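Local coordinates for protein putative kinase (Chloroflexus aurantiacus, PDB 2RHM) that is of unknown function but has a P-loop nucleoside triphosphate hydrolase fold and probably acts as a nucleotide-dependent kinase, at residues R110-G115 with T164-F169; I9-P14 with G151-L156; P32-D37 with H68-I73; M2-L7 with P103-Q108; A38-M43 with A60-M65. All blocks are in the same frame, centred on the assembly; numbering follows the deposited sequence. Where two conformers were deposited one is given.

Contact 1. Residues R110-G115 with T164-F169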
# COMPACT_ATOMS: atom_id res chain seq x y z
N ARG B 110 -11.72 8.91 -16.43
CA ARG B 110 -11.37 10.29 -16.17
C ARG B 110 -12.62 11.03 -15.71
O ARG B 110 -13.65 11.01 -16.38
CB ARG B 110 -10.79 10.98 -17.40
CG ARG B 110 -10.63 12.47 -17.15
CD ARG B 110 -10.13 13.21 -18.33
NE ARG B 110 -11.03 13.14 -19.48
CZ ARG B 110 -10.94 13.93 -20.54
NH1 ARG B 110 -10.00 14.86 -20.59
NH2 ARG B 110 -11.79 13.80 -21.55
N CYS B 111 -12.53 11.67 -14.55
CA CYS B 111 -13.64 12.46 -14.04
C CYS B 111 -13.42 13.91 -14.38
O CYS B 111 -12.30 14.38 -14.33
CB CYS B 111 -13.74 12.30 -12.53
SG CYS B 111 -14.02 10.62 -12.03
N VAL B 112 -14.50 14.61 -14.71
CA VAL B 112 -14.45 16.01 -15.06
C VAL B 112 -15.69 16.70 -14.46
O VAL B 112 -16.66 16.04 -14.11
CB VAL B 112 -14.40 16.22 -16.60
CG1 VAL B 112 -13.16 15.56 -17.23
CG2 VAL B 112 -15.68 15.70 -17.26
N ALA B 113 -15.63 18.01 -14.30
CA ALA B 113 -16.80 18.80 -13.90
C ALA B 113 -16.56 20.26 -14.18
O ALA B 113 -15.43 20.69 -14.38
CB ALA B 113 -17.12 18.60 -12.45
N SER B 114 -17.65 21.03 -14.15
CA SER B 114 -17.57 22.45 -14.47
C SER B 114 -16.79 23.18 -13.40
O SER B 114 -16.77 22.76 -12.23
CB SER B 114 -18.98 23.06 -14.64
OG SER B 114 -19.66 23.18 -13.41
N GLY B 115 -16.10 24.24 -13.81
CA GLY B 115 -15.33 25.07 -12.89
C GLY B 115 -16.16 25.57 -11.72
O GLY B 115 -15.73 25.51 -10.58
N THR B 164 -14.88 8.91 -19.88
CA THR B 164 -14.94 10.20 -19.18
C THR B 164 -16.30 10.37 -18.55
O THR B 164 -17.34 10.20 -19.21
CB THR B 164 -14.62 11.38 -20.08
OG1 THR B 164 -13.26 11.29 -20.48
CG2 THR B 164 -14.84 12.70 -19.34
N VAL B 165 -16.27 10.68 -17.26
CA VAL B 165 -17.47 10.85 -16.46
C VAL B 165 -17.58 12.31 -15.97
O VAL B 165 -16.77 12.80 -15.17
CB VAL B 165 -17.48 9.84 -15.30
CG1 VAL B 165 -18.71 10.06 -14.41
CG2 VAL B 165 -17.45 8.42 -15.85
N ASP B 166 -18.59 13.01 -16.47
CA ASP B 166 -18.86 14.38 -16.06
C ASP B 166 -19.81 14.36 -14.87
O ASP B 166 -20.97 13.92 -14.96
CB ASP B 166 -19.44 15.18 -17.24
CG ASP B 166 -19.46 16.70 -16.99
OD1 ASP B 166 -19.61 17.15 -15.83
OD2 ASP B 166 -19.33 17.45 -17.98
N THR B 167 -19.30 14.82 -13.72
CA THR B 167 -20.07 14.81 -12.48
C THR B 167 -20.66 16.18 -12.12
O THR B 167 -21.06 16.40 -10.97
CB THR B 167 -19.20 14.36 -11.30
OG1 THR B 167 -18.18 15.33 -11.08
CG2 THR B 167 -18.61 12.98 -11.56
N THR B 168 -20.72 17.09 -13.08
CA THR B 168 -21.29 18.41 -12.86
C THR B 168 -22.69 18.31 -12.24
O THR B 168 -23.02 19.04 -11.29
CB THR B 168 -21.40 19.18 -14.17
OG1 THR B 168 -20.09 19.37 -14.73
CG2 THR B 168 -22.04 20.55 -13.95
N PHE B 169 -23.50 17.40 -12.78
CA PHE B 169 -24.84 17.13 -12.27
C PHE B 169 -24.90 15.68 -11.77
O PHE B 169 -25.19 14.77 -12.55
CB PHE B 169 -25.87 17.39 -13.36
CG PHE B 169 -25.77 18.77 -13.92
CD1 PHE B 169 -26.21 19.86 -13.19
CD2 PHE B 169 -25.22 19.00 -15.17
CE1 PHE B 169 -26.10 21.15 -13.69
CE2 PHE B 169 -25.11 20.27 -15.68
CZ PHE B 169 -25.55 21.35 -14.94
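Arg110-Val112 and Thr164-Asp166 run as neighbouring parallel strands, their short axes 4.6 Å apart and 23° from parallel, in register Arg110 with Thr164, Cys111 with Val165 and Val112 with Asp166. They form one margin of the parallel sheet of the P-loop fold, where strand 162-166 is outermost within the chain. Three backbone bonds join them: Val165 N to Arg110 O, Val112 N to Val165 O, and, beyond the last bridge, Thr167 N to Val112 O at 2.9 Å.

On the face bearing Arg110 and Thr164 the two side chains lie side by side. CG of Arg110 is anti to the backbone N (chi1 172°), and the chain bends at chi3. The guanidinium grips Thr164 OG1 side-on with both NE and NH2, NE at 3.1 Å, and the hydroxyl lies in its plane; NH1 binds the carbonyl of Ile153. An alanine in place of Arg110 would probably leave Thr164 OG1 without both donors and the Ile153 carbonyl without this one. Further along the same face, Val112 CG2 packs on Thr164 CG2 at 3.7 Å and against Asp166 CA and CB.

At the end of its strand, Asp166 opens an Asx turn, its OD1 accepting from Thr168 N at 3.0 Å and also from the Thr168 hydroxyl. Ser114, the N-cap of helix 115-127, caps Val117 N through its OG, while its own backbone N donates to Thr168 OG1 at 3.0 Å with a bent N-H...O angle of 141°.

Contact 2. Residues I9-P14 with G151-L156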
# COMPACT_ATOMS: atom_id res chain seq x y z
N ILE B 9 -7.27 2.80 -13.67
CA ILE B 9 -6.78 4.11 -13.32
C ILE B 9 -7.95 5.08 -13.30
O ILE B 9 -8.63 5.27 -14.30
CB ILE B 9 -5.72 4.60 -14.33
CG1 ILE B 9 -4.50 3.67 -14.33
CG2 ILE B 9 -5.30 6.06 -14.06
CD1 ILE B 9 -4.55 2.62 -15.43
N VAL B 10 -8.18 5.67 -12.13
CA VAL B 10 -9.19 6.71 -11.99
C VAL B 10 -8.50 8.04 -11.77
O VAL B 10 -7.80 8.23 -10.78
CB VAL B 10 -10.18 6.44 -10.85
CG1 VAL B 10 -11.27 7.48 -10.84
CG2 VAL B 10 -10.78 5.05 -10.99
N THR B 11 -8.70 8.94 -12.74
CA THR B 11 -8.04 10.23 -12.72
C THR B 11 -9.05 11.37 -12.79
O THR B 11 -10.23 11.15 -12.98
CB THR B 11 -6.99 10.34 -13.83
OG1 THR B 11 -6.15 11.48 -13.60
CG2 THR B 11 -7.67 10.42 -15.18
N GLY B 12 -8.57 12.59 -12.58
CA GLY B 12 -9.41 13.76 -12.59
C GLY B 12 -8.76 14.83 -11.79
O GLY B 12 -7.93 14.53 -10.91
N HIS B 13 -9.12 16.07 -12.05
CA HIS B 13 -8.69 17.15 -11.17
C HIS B 13 -9.33 16.99 -9.77
O HIS B 13 -10.30 16.28 -9.59
CB HIS B 13 -9.04 18.50 -11.77
CG HIS B 13 -8.15 18.90 -12.89
ND1 HIS B 13 -6.77 18.87 -12.80
CD2 HIS B 13 -8.43 19.39 -14.13
CE1 HIS B 13 -6.25 19.32 -13.93
NE2 HIS B 13 -7.23 19.64 -14.75
N PRO B 14 -8.74 17.63 -8.74
CA PRO B 14 -9.36 17.60 -7.42
C PRO B 14 -10.84 18.02 -7.43
O PRO B 14 -11.23 18.97 -8.13
CB PRO B 14 -8.49 18.57 -6.63
CG PRO B 14 -7.12 18.41 -7.27
CD PRO B 14 -7.46 18.36 -8.72
N GLY B 151 -10.24 23.66 -17.14
CA GLY B 151 -10.58 22.64 -18.13
C GLY B 151 -10.19 21.25 -17.63
O GLY B 151 -9.61 21.09 -16.54
N ASP B 152 -10.47 20.26 -18.45
CA ASP B 152 -10.37 18.87 -18.03
C ASP B 152 -8.96 18.29 -18.00
O ASP B 152 -8.11 18.63 -18.82
CB ASP B 152 -11.29 18.05 -18.91
CG ASP B 152 -12.72 18.53 -18.85
OD1 ASP B 152 -13.07 19.23 -17.86
OD2 ASP B 152 -13.49 18.21 -19.77
N ILE B 153 -8.70 17.43 -17.02
CA ILE B 153 -7.37 16.87 -16.88
C ILE B 153 -7.05 16.01 -18.09
O ILE B 153 -7.89 15.23 -18.55
CB ILE B 153 -7.23 16.02 -15.59
CG1 ILE B 153 -5.77 15.86 -15.20
CG2 ILE B 153 -7.86 14.66 -15.74
CD1 ILE B 153 -5.58 15.27 -13.81
N PRO B 154 -5.84 16.15 -18.63
CA PRO B 154 -5.48 15.22 -19.70
C PRO B 154 -5.32 13.78 -19.17
O PRO B 154 -4.68 13.57 -18.14
CB PRO B 154 -4.14 15.77 -20.21
CG PRO B 154 -4.15 17.22 -19.77
CD PRO B 154 -4.78 17.15 -18.42
N PRO B 155 -5.85 12.79 -19.90
CA PRO B 155 -5.74 11.43 -19.41
C PRO B 155 -4.35 10.86 -19.68
O PRO B 155 -3.61 11.38 -20.54
CB PRO B 155 -6.80 10.68 -20.22
CG PRO B 155 -6.95 11.45 -21.47
CD PRO B 155 -6.57 12.87 -21.18
N LEU B 156 -3.99 9.76 -19.00
CA LEU B 156 -2.68 9.18 -19.27
C LEU B 156 -2.73 8.42 -20.59
O LEU B 156 -3.68 7.70 -20.86
CB LEU B 156 -2.20 8.27 -18.16
CG LEU B 156 -2.07 8.90 -16.77
CD1 LEU B 156 -1.59 7.89 -15.76
CD2 LEU B 156 -1.13 10.09 -16.82
O HOH W 1 -4.57 12.22 -15.63
O HOH W 2 -10.66 16.64 -14.72
O HOH W 3 -6.19 20.67 -17.30
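His13 receives the loop 151-156 at its beginning: Gly151 O lies at the edge of the imidazole, near its plane, 3.2 Å from His13 CD2. Gly151 has positive phi where the chain leaves helix 141-149. Asp152 directs its CB away from segment 9-14, and its side chain packs on Arg110 and Val112; its carbonyl is reached through a water that also lies 2.9 Å from His13 NE2, in the ring plane. Ile153 carries most of the packing. Its CB sits over the centre of the His13 ring, 3.7 Å from the centroid and 9° off the normal, a CH-pi contact. CG1, anti to the backbone N (chi1 -160°), lies 3.7 Å from His13 CE1. The CG2 branch meets Gly12 CA at 3.6 Å, and CD1 approaches Thr11 OG1 at 3.8 Å. A second water accepts from both Ile153 N and His13 N. Pro154 contributes its carbonyl, which takes a hydrogen bond from a third water; that water in turn accepts from Thr11 OG1 at 2.7 Å. Leu156 ends the run with CD1 loosely against Ile9 CG2 at 4.5 Å. Pro14 touches bound benzoic acid. Gly12 begins a sequence and strand-loop-helix pattern consistent with a Walker A P-loop, whose start this contact backs.

Contact 3. Residues P32-D37 with H68-I73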
# COMPACT_ATOMS: atom_id res chain seq x y z
N PRO B 32 -8.92 -4.09 -4.63
CA PRO B 32 -8.16 -3.18 -3.78
C PRO B 32 -8.10 -1.80 -4.40
O PRO B 32 -8.09 -1.65 -5.64
CB PRO B 32 -6.75 -3.80 -3.72
CG PRO B 32 -6.88 -5.14 -4.32
CD PRO B 32 -8.06 -5.13 -5.22
N LEU B 33 -8.10 -0.80 -3.53
CA LEU B 33 -8.05 0.60 -3.94
C LEU B 33 -6.88 1.32 -3.29
O LEU B 33 -6.78 1.38 -2.07
CB LEU B 33 -9.34 1.30 -3.53
CG LEU B 33 -9.46 2.81 -3.76
CD1 LEU B 33 -9.32 3.09 -5.27
CD2 LEU B 33 -10.78 3.30 -3.20
N LEU B 34 -6.00 1.86 -4.13
CA LEU B 34 -4.89 2.69 -3.67
C LEU B 34 -5.12 4.12 -4.11
O LEU B 34 -5.22 4.40 -5.29
CB LEU B 34 -3.59 2.15 -4.25
CG LEU B 34 -3.36 0.65 -4.13
CD1 LEU B 34 -2.09 0.32 -4.87
CD2 LEU B 34 -3.26 0.20 -2.69
N SER B 35 -5.25 5.04 -3.15
CA SER B 35 -5.58 6.43 -3.41
C SER B 35 -4.46 7.34 -2.93
O SER B 35 -4.02 7.20 -1.79
CB SER B 35 -6.87 6.80 -2.66
OG SER B 35 -6.99 8.21 -2.45
N LYS B 36 -4.02 8.28 -3.75
CA LYS B 36 -2.91 9.16 -3.34
C LYS B 36 -3.28 9.91 -2.07
O LYS B 36 -2.51 9.94 -1.11
CB LYS B 36 -2.51 10.16 -4.45
CG LYS B 36 -1.38 11.09 -4.01
CD LYS B 36 -1.09 12.20 -5.03
CE LYS B 36 -2.16 13.24 -5.07
NZ LYS B 36 -1.73 14.45 -5.87
N ASP B 37 -4.46 10.52 -2.05
CA ASP B 37 -4.86 11.33 -0.91
C ASP B 37 -5.04 10.49 0.36
O ASP B 37 -4.68 10.96 1.45
CB ASP B 37 -6.10 12.17 -1.24
CG ASP B 37 -5.76 13.45 -2.01
OD1 ASP B 37 -4.58 13.80 -2.21
OD2 ASP B 37 -6.72 14.14 -2.41
N HIS B 68 4.73 1.53 -5.57
CA HIS B 68 5.40 0.43 -4.85
C HIS B 68 4.38 -0.66 -4.49
O HIS B 68 4.59 -1.86 -4.71
CB HIS B 68 6.07 0.95 -3.57
CG HIS B 68 6.56 -0.14 -2.66
ND1 HIS B 68 7.74 -0.82 -2.89
CD2 HIS B 68 6.03 -0.68 -1.54
CE1 HIS B 68 7.90 -1.74 -1.95
NE2 HIS B 68 6.89 -1.66 -1.11
N THR B 69 3.26 -0.22 -3.94
CA THR B 69 2.22 -1.15 -3.48
C THR B 69 1.54 -1.78 -4.68
O THR B 69 1.23 -2.99 -4.70
CB THR B 69 1.24 -0.41 -2.56
OG1 THR B 69 1.95 0.05 -1.40
CG2 THR B 69 0.15 -1.33 -2.10
N ALA B 70 1.31 -1.00 -5.71
CA ALA B 70 0.70 -1.53 -6.95
C ALA B 70 1.49 -2.68 -7.55
O ALA B 70 0.92 -3.63 -8.07
CB ALA B 70 0.53 -0.45 -7.98
N ALA B 71 2.80 -2.56 -7.53
CA ALA B 71 3.64 -3.55 -8.17
C ALA B 71 3.49 -4.90 -7.50
O ALA B 71 3.40 -5.93 -8.16
CB ALA B 71 5.08 -3.11 -8.14
N THR B 72 3.48 -4.91 -6.17
CA THR B 72 3.40 -6.21 -5.50
C THR B 72 2.01 -6.85 -5.67
O THR B 72 1.90 -8.06 -5.73
CB THR B 72 3.85 -6.15 -4.02
OG1 THR B 72 4.01 -7.49 -3.53
CG2 THR B 72 2.86 -5.37 -3.15
N ILE B 73 0.96 -6.04 -5.76
CA ILE B 73 -0.40 -6.56 -5.99
C ILE B 73 -0.51 -7.12 -7.40
O ILE B 73 -1.01 -8.24 -7.61
CB ILE B 73 -1.45 -5.46 -5.76
CG1 ILE B 73 -1.44 -5.02 -4.29
CG2 ILE B 73 -2.84 -5.93 -6.13
CD1 ILE B 73 -2.31 -3.87 -3.99
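A sheet-edge strand packed against a helix is the element here: strand 33-35, outermost in the chain's parallel sheet of the P-loop fold, faces helix 52-75 through Leu34. The short axes stand 9.9 Å apart and run nearly antiparallel, at 165°, a separation bridged from the strand by side chains, with no hydrogen bond across.

Leu34 carries the contact. Its CG is anti to the carbonyl carbon (chi1 -48°), and both methyls reach the helix. CD2 meets Thr69 CG2 at 3.8 Å, the two side chains crossing at a slant. CD1 lies 3.7 Å from Ala70 N, close to the helix backbone. The same methyl touches Ile73 CD1 at 4.3 Å. The leucine fork thus spans one helical turn, from Thr69 to Ile73. Thr69 offers its methyl, while its OG1 bonds back to Met65 O within the helix. Pro32 adds a looser touch, CB to Ile73 CD1 at 4.4 Å. Carbon-carbon contacts dominate, so this is mainly apolar packing, and all five touching residues are buried.

On the sheet side, Leu34 and Ile73 also rest on Leu80 of strand 80-83, and Ala70 on Met82. Leu33 points away from helix 52-75 and packs on helix 18-29. Across the dimer interface, Thr69 packs on Thr69, and Ile73 on Ile73, of the second subunit, and Leu33 N bonds to Thr72 OG1 of that subunit, so both the strand and helix 52-75 border the partner chain.

Contact 4. Residues M2-L7 with P103-Q108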
# COMPACT_ATOMS: atom_id res chain seq x y z
N MSE B 2 -2.97 -17.57 -15.24
CA MSE B 2 -1.87 -16.85 -15.88
C MSE B 2 -2.30 -15.53 -16.50
O MSE B 2 -1.49 -14.87 -17.14
CB MSE B 2 -1.28 -17.70 -17.01
CG MSE B 2 -0.53 -18.94 -16.57
SE MSE B 2 0.24 -19.93 -18.10
CE MSE B 2 1.20 -18.43 -19.10
N GLN B 3 -3.56 -15.14 -16.32
CA GLN B 3 -4.08 -13.93 -16.96
C GLN B 3 -3.31 -12.72 -16.48
O GLN B 3 -2.93 -12.63 -15.31
CB GLN B 3 -5.57 -13.63 -16.64
CG GLN B 3 -6.42 -14.77 -16.20
CD GLN B 3 -6.34 -14.99 -14.70
OE1 GLN B 3 -5.59 -15.83 -14.23
NE2 GLN B 3 -7.10 -14.21 -13.94
N THR B 4 -3.12 -11.77 -17.37
CA THR B 4 -2.58 -10.48 -16.99
C THR B 4 -3.63 -9.73 -16.16
O THR B 4 -4.80 -9.67 -16.55
CB THR B 4 -2.25 -9.65 -18.24
OG1 THR B 4 -1.36 -10.40 -19.09
CG2 THR B 4 -1.62 -8.30 -17.86
N PRO B 5 -3.24 -9.18 -15.00
CA PRO B 5 -4.21 -8.43 -14.20
C PRO B 5 -4.56 -7.09 -14.79
O PRO B 5 -3.79 -6.54 -15.58
CB PRO B 5 -3.47 -8.23 -12.88
CG PRO B 5 -2.06 -8.22 -13.24
CD PRO B 5 -1.93 -9.25 -14.32
N ALA B 6 -5.73 -6.57 -14.43
CA ALA B 6 -6.14 -5.25 -14.88
C ALA B 6 -5.68 -4.20 -13.90
O ALA B 6 -5.65 -4.43 -12.69
CB ALA B 6 -7.66 -5.17 -15.04
N LEU B 7 -5.32 -3.03 -14.43
CA LEU B 7 -5.01 -1.88 -13.61
C LEU B 7 -6.01 -0.80 -14.00
O LEU B 7 -6.01 -0.35 -15.14
CB LEU B 7 -3.58 -1.40 -13.85
CG LEU B 7 -3.22 -0.05 -13.19
CD1 LEU B 7 -3.51 -0.09 -11.71
CD2 LEU B 7 -1.76 0.33 -13.42
N PRO B 103 3.37 -6.46 -15.27
CA PRO B 103 2.47 -6.28 -16.41
C PRO B 103 0.99 -6.20 -16.04
O PRO B 103 0.51 -6.93 -15.18
CB PRO B 103 2.76 -7.49 -17.30
CG PRO B 103 3.59 -8.39 -16.51
CD PRO B 103 4.29 -7.58 -15.50
N PHE B 104 0.29 -5.29 -16.71
CA PHE B 104 -1.11 -5.04 -16.45
C PHE B 104 -1.75 -4.62 -17.74
O PHE B 104 -1.08 -4.20 -18.68
CB PHE B 104 -1.30 -3.92 -15.40
CG PHE B 104 -0.65 -2.60 -15.79
CD1 PHE B 104 -1.30 -1.71 -16.63
CD2 PHE B 104 0.59 -2.23 -15.28
CE1 PHE B 104 -0.68 -0.52 -17.01
CE2 PHE B 104 1.19 -1.05 -15.65
CZ PHE B 104 0.56 -0.18 -16.49
N THR B 105 -3.07 -4.73 -17.76
CA THR B 105 -3.91 -4.24 -18.84
C THR B 105 -4.66 -3.03 -18.30
O THR B 105 -5.47 -3.17 -17.39
CB THR B 105 -4.93 -5.31 -19.25
OG1 THR B 105 -4.24 -6.48 -19.72
CG2 THR B 105 -5.80 -4.80 -20.35
N PRO B 106 -4.41 -1.83 -18.87
CA PRO B 106 -5.03 -0.60 -18.35
C PRO B 106 -6.47 -0.36 -18.77
O PRO B 106 -6.86 -0.64 -19.92
CB PRO B 106 -4.14 0.50 -18.93
CG PRO B 106 -3.73 -0.05 -20.25
CD PRO B 106 -3.55 -1.54 -20.04
N ILE B 107 -7.25 0.16 -17.82
CA ILE B 107 -8.61 0.63 -18.05
C ILE B 107 -8.63 1.98 -17.34
O ILE B 107 -8.24 2.06 -16.19
CB ILE B 107 -9.65 -0.29 -17.43
CG1 ILE B 107 -9.57 -1.69 -18.06
CG2 ILE B 107 -11.06 0.32 -17.65
CD1 ILE B 107 -10.44 -2.72 -17.36
N GLN B 108 -9.07 3.04 -18.01
CA GLN B 108 -8.97 4.37 -17.45
C GLN B 108 -10.30 5.11 -17.41
O GLN B 108 -11.08 5.06 -18.38
CB GLN B 108 -7.92 5.21 -18.21
CG GLN B 108 -7.60 6.55 -17.54
CD GLN B 108 -6.41 7.30 -18.18
OE1 GLN B 108 -6.00 8.35 -17.67
NE2 GLN B 108 -5.85 6.77 -19.27
O HOH W 4 -5.87 -8.70 -18.87
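Thr105 and Leu7 anchor the backbone bonding that starts strands 6-12 and 105-112 side by side. Thr105 N donates to Pro5 O at 2.9 Å. Leu7 N donates to Thr105 O at 3.0 Å, and Ile107 N donates to Leu7 O. The pairs Ala6 with Thr105 and Leu7 with Pro106 are parallel bridges.

Ring packing occupies the face bearing Leu7. Phe104 has CG between its backbone N and carbonyl carbon (chi1 58°), which sets the root of the ring beside Leu7 CB. Leu7 CD2 sits over the centre of the ring, 3.6 Å from the centroid and 3° off the normal: a CH-pi contact. Leu7 CB adds a touch to Phe104 CD1 at 3.6 Å. Helix 88-101 covers this side through Leu98, which meets both residues.

Among aliphatic contacts, Thr4 CG2 meets Phe104 CA at 3.6 Å. On the other face Ala6 CB approaches Ile107 CD1 loosely at 4.4 Å, against helix 175-187, where Leu186 touches both.

Water at the exposed start of the strands donates to Thr4 O at 2.7 Å and lies 2.9 Å from Thr105 OG1. The chemistry thus divides: apolar groups pack against helix 88-101 on one face and helix 175-187 on the other, while water bridges the two chains where the strands begin.

Contact 5. Residues A38-M43 with A60-M65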
# COMPACT_ATOMS: atom_id res chain seq x y z
N ALA B 38 -5.53 9.27 0.23
CA ALA B 38 -5.65 8.38 1.41
C ALA B 38 -4.26 8.08 2.00
O ALA B 38 -4.07 8.10 3.22
CB ALA B 38 -6.39 7.09 1.07
N PHE B 39 -3.28 7.84 1.13
CA PHE B 39 -1.91 7.58 1.54
C PHE B 39 -1.31 8.84 2.22
O PHE B 39 -0.61 8.74 3.24
CB PHE B 39 -1.06 7.18 0.32
CG PHE B 39 -1.17 5.72 -0.07
CD1 PHE B 39 -2.36 5.01 0.04
CD2 PHE B 39 -0.09 5.07 -0.63
CE1 PHE B 39 -2.42 3.67 -0.33
CE2 PHE B 39 -0.14 3.74 -0.99
CZ PHE B 39 -1.31 3.04 -0.85
N LYS B 40 -1.59 10.02 1.66
CA LYS B 40 -1.11 11.27 2.22
C LYS B 40 -1.64 11.44 3.63
O LYS B 40 -0.89 11.81 4.54
CB LYS B 40 -1.53 12.46 1.38
CG LYS B 40 -0.93 12.53 -0.03
CD LYS B 40 -1.28 13.86 -0.75
CE LYS B 40 -0.74 15.10 -0.02
NZ LYS B 40 -1.08 16.36 -0.77
N GLU B 41 -2.93 11.15 3.81
CA GLU B 41 -3.56 11.28 5.13
C GLU B 41 -2.96 10.33 6.18
O GLU B 41 -2.77 10.73 7.33
CB GLU B 41 -5.07 11.16 5.01
CG GLU B 41 -5.60 12.36 4.23
CD GLU B 41 -7.05 12.31 3.91
OE1 GLU B 41 -7.82 11.66 4.66
OE2 GLU B 41 -7.42 12.95 2.91
N VAL B 42 -2.63 9.11 5.79
CA VAL B 42 -1.95 8.19 6.69
C VAL B 42 -0.61 8.83 7.09
O VAL B 42 -0.24 8.84 8.26
CB VAL B 42 -1.71 6.81 6.04
CG1 VAL B 42 -0.86 5.95 6.93
CG2 VAL B 42 -3.05 6.11 5.76
N MSE B 43 0.11 9.41 6.13
CA MSE B 43 1.36 10.06 6.45
C MSE B 43 1.22 11.31 7.31
O MSE B 43 2.05 11.52 8.19
CB MSE B 43 2.17 10.35 5.19
CG MSE B 43 2.86 9.10 4.72
SE MSE B 43 4.04 9.42 3.20
CE MSE B 43 2.96 9.44 2.27
N ALA B 60 4.31 13.69 -3.16
CA ALA B 60 5.30 13.04 -4.02
C ALA B 60 5.68 11.66 -3.45
O ALA B 60 5.87 10.67 -4.19
CB ALA B 60 6.54 13.93 -4.11
N THR B 61 5.73 11.59 -2.13
CA THR B 61 6.07 10.34 -1.44
C THR B 61 4.91 9.36 -1.53
O THR B 61 5.11 8.17 -1.80
CB THR B 61 6.48 10.60 0.02
OG1 THR B 61 7.56 11.53 0.07
CG2 THR B 61 6.94 9.32 0.68
N ALA B 62 3.69 9.86 -1.33
CA ALA B 62 2.48 9.04 -1.46
C ALA B 62 2.40 8.41 -2.85
O ALA B 62 2.07 7.24 -2.99
CB ALA B 62 1.24 9.86 -1.16
N ILE B 63 2.71 9.19 -3.88
CA ILE B 63 2.72 8.67 -5.25
C ILE B 63 3.71 7.51 -5.40
O ILE B 63 3.38 6.48 -5.98
CB ILE B 63 3.01 9.79 -6.29
CG1 ILE B 63 1.82 10.75 -6.39
CG2 ILE B 63 3.28 9.20 -7.65
CD1 ILE B 63 2.15 12.07 -7.04
N MSE B 64 4.91 7.67 -4.82
CA MSE B 64 5.91 6.60 -4.73
C MSE B 64 5.36 5.35 -4.01
O MSE B 64 5.61 4.22 -4.45
CB MSE B 64 7.19 7.10 -4.01
CG MSE B 64 8.02 8.10 -4.81
SE MSE B 64 9.43 9.08 -3.77
CE MSE B 64 10.12 7.74 -2.73
N MSE B 65 4.62 5.54 -2.92
CA MSE B 65 4.01 4.41 -2.21
C MSE B 65 2.96 3.73 -3.07
O MSE B 65 2.78 2.50 -3.02
CB MSE B 65 3.37 4.88 -0.89
CG MSE B 65 4.28 4.89 0.29
SE MSE B 65 5.01 3.13 0.65
CE MSE B 65 3.47 2.11 0.81
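Helix-on-helix packing joins helices 36-47 and 52-75, buried at the dimer interface and mainly apolar: the short axes pass 8.8 Å apart at 117°, and no hydrogen bond spans them. Phe39 and Ala62 lie at the crossing, their CA atoms 5.5 Å apart, with Phe39 CB against Ala62 CB. The small alanine permits this approach, and Lys40 CG meets the same methyl at 3.6 Å while its NZ bonds to Ser55 OG.

CG of Phe39 is anti to the carbonyl carbon (chi1 -82°), and the ring turns its edge to Met65: CD2 is 3.5 Å from Met65 CB, near the ring plane, and the side chains cross at about a right angle. An alanine at Phe39 would probably open a gap beside Met65 CB and deprive His68 of the second subunit of its ring partner.

In Met43, a selenomethionine, the bend at chi3 (-79°) brings CE to 3.7 Å from Ala62 N. Its SE touches Thr61 CG2 at 3.8 Å; Thr61 OG1 bonds to Arg57 O. Met65 and Phe39 each also meet the other residue in the second subunit, so the arrangement is that of a two-helix layer shared across a homodimer interface of this P-loop fold.

Overall arrangement
From the N terminus, segment 2-7 enters strand 6-12 and reaches ahead to 103-108, closing contact 4 over 95 intervening residues. Immediately along the same strand, 9-14 reaches further, to 151-156, so contact 2 crosses contact 4; Ile9 N bonds to Ile107 O between them. Contact 3, closed by 32-37 and 68-73, falls within both spans and itself encloses contact 5, joining the edge strand and helices 36-47 and 52-75 at the dimer interface. Contact 1 opens where contact 4 ends, on strand 105-112, and crosses contact 2, with Cys111 N probably bonded to Thr11 O. It ties in strand 162-166, so the contacts reach both margins of the sheet.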